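Local structure of EKC/KEOPS complex subunit GON7 (Saccharomyces cerevisiae, 4WXA) at the interface of chains B and A. The protein serves as a subunit of the yeast EKC/KEOPS complex, which is required for t6A37 formation in tRNAs, and likely supports the catalytic subunit KAE1. Sequence-based numbering; all coordinates share one arbitrary frame. Chains: chain A, EKC/KEOPS complex subunit GON7; chain B, EKC/KEOPS complex subunit PCC1.

The interface of chains B and A. Residues chain B 14-17, 74; chain A 4-6, 74, 77, 81.
The backbone N of B:Lys16 donates a nearly straight hydrogen bond (173° at H) to the carbonyl O of A:Val5, 2.8 Å away. The amide N of A:Val5 returns a bond to the carbonyl O of B:Lys16 at 3.1 Å. These residues form an antiparallel pair joined by two hydrogen bonds. It joins PCC1 strand 11-18 to GON7 strand 5-10, and B:Leu15 pairs with A:Ala6 as the next bridge.

On one face of the joined sheet, the aliphatic stem of B:Lys16 crosses the A:Val5 side chain at a slant. Its CB, CG and CD all lie near the same methyl, CG2 of A:Val5, with CG at 3.9 Å. With the valine chi1 at -61°, CG1 stands anti to the carbonyl carbon, leaving CG2 between that carbon and the backbone N, facing the lysine stem.

The opposite face is covered by helices and is apolar. B:Leu15 has CG anti to its own backbone N (chi1 -180°) and points towards GON7 helix 66-94. Its CD1 methyl lies 3.6 Å from CD2 of A:Leu77, the two side chains running past each other in opposite directions. CD2 of A:Leu74 lies 4.1 Å from CG1 of B:Ile17, the side chains roughly at right angles. The CD1 methyls of B:Ile74 and A:Ile81 are 4.1 Å apart, linking PCC1 helix 63-88 to the GON7 helix.

Strand pairing and helix packing dock GON7 onto PCC1, extending the PCC1 sheet, and so probably anchor it within the KEOPS complex.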
# COMPACT_ATOMS: atom_id res chain seq x y z
N GLU B 14 -1.60 -6.52 -2.38
CA GLU B 14 -2.89 -6.37 -3.06
C GLU B 14 -3.94 -6.03 -2.05
O GLU B 14 -4.13 -6.67 -1.01
CB GLU B 14 -3.27 -7.57 -3.90
CG GLU B 14 -4.74 -7.55 -4.28
CD GLU B 14 -5.05 -8.19 -5.61
OE1 GLU B 14 -4.94 -9.43 -5.72
OE2 GLU B 14 -5.45 -7.47 -6.54
N LEU B 15 -4.63 -4.99 -2.38
CA LEU B 15 -5.67 -4.51 -1.56
C LEU B 15 -7.06 -4.74 -2.23
O LEU B 15 -7.24 -4.44 -3.42
CB LEU B 15 -5.38 -3.06 -1.43
CG LEU B 15 -6.33 -2.25 -0.59
CD1 LEU B 15 -6.38 -2.71 0.87
CD2 LEU B 15 -5.83 -0.81 -0.62
N LYS B 16 -8.01 -5.33 -1.52
CA LYS B 16 -9.40 -5.56 -2.11
C LYS B 16 -10.46 -4.81 -1.32
O LYS B 16 -10.55 -4.97 -0.10
CB LYS B 16 -9.76 -7.01 -2.14
CG LYS B 16 -8.64 -7.96 -2.55
CD LYS B 16 -9.23 -9.34 -2.69
CE LYS B 16 -8.35 -10.31 -3.42
NZ LYS B 16 -7.17 -10.74 -2.63
N ILE B 17 -11.25 -3.98 -1.99
CA ILE B 17 -12.14 -3.08 -1.30
C ILE B 17 -13.59 -3.28 -1.77
O ILE B 17 -13.95 -2.87 -2.85
CB ILE B 17 -11.71 -1.64 -1.55
CG1 ILE B 17 -10.32 -1.41 -0.92
CG2 ILE B 17 -12.64 -0.62 -0.93
CD1 ILE B 17 -9.47 -0.68 -1.91
N ILE B 74 -4.16 4.70 -0.26
CA ILE B 74 -5.24 4.43 0.66
C ILE B 74 -5.91 5.72 1.12
O ILE B 74 -7.13 5.75 1.31
CB ILE B 74 -4.77 3.61 1.84
CG1 ILE B 74 -4.43 2.20 1.34
CG2 ILE B 74 -5.85 3.53 2.90
CD1 ILE B 74 -3.95 1.22 2.44
N PRO A 4 -12.83 -5.15 3.77
CA PRO A 4 -11.66 -4.93 2.96
C PRO A 4 -10.52 -5.82 3.42
O PRO A 4 -10.42 -6.01 4.60
CB PRO A 4 -11.34 -3.47 3.20
CG PRO A 4 -11.90 -3.17 4.53
CD PRO A 4 -13.11 -4.03 4.67
N VAL A 5 -9.68 -6.33 2.51
CA VAL A 5 -8.51 -7.13 2.90
C VAL A 5 -7.25 -6.76 2.11
O VAL A 5 -7.29 -6.02 1.13
CB VAL A 5 -8.75 -8.65 2.69
CG1 VAL A 5 -9.93 -9.15 3.55
CG2 VAL A 5 -8.93 -8.95 1.20
N ALA A 6 -6.13 -7.30 2.55
CA ALA A 6 -4.89 -7.15 1.86
C ALA A 6 -3.99 -8.35 2.01
O ALA A 6 -4.03 -9.03 3.02
CB ALA A 6 -4.21 -5.94 2.38
N LEU A 74 -10.83 0.77 6.58
CA LEU A 74 -9.68 1.04 5.74
C LEU A 74 -8.63 1.76 6.52
O LEU A 74 -7.46 1.64 6.24
CB LEU A 74 -10.03 1.93 4.56
CG LEU A 74 -10.78 1.28 3.42
CD1 LEU A 74 -11.15 2.36 2.40
CD2 LEU A 74 -9.93 0.18 2.83
N LEU A 77 -6.82 -0.89 8.41
CA LEU A 77 -5.99 -1.73 7.55
C LEU A 77 -4.68 -0.99 7.24
O LEU A 77 -3.61 -1.56 7.20
CB LEU A 77 -6.78 -2.06 6.27
CG LEU A 77 -6.45 -3.29 5.44
CD1 LEU A 77 -6.51 -4.53 6.33
CD2 LEU A 77 -7.43 -3.39 4.26
N ILE A 81 -0.85 -2.23 7.84
CA ILE A 81 0.14 -2.29 6.78
C ILE A 81 1.36 -1.47 7.19
O ILE A 81 2.49 -1.91 7.06
CB ILE A 81 -0.46 -1.79 5.47
CG1 ILE A 81 -1.44 -2.82 4.92
CG2 ILE A 81 0.55 -1.61 4.35
CD1 ILE A 81 -2.50 -2.25 3.99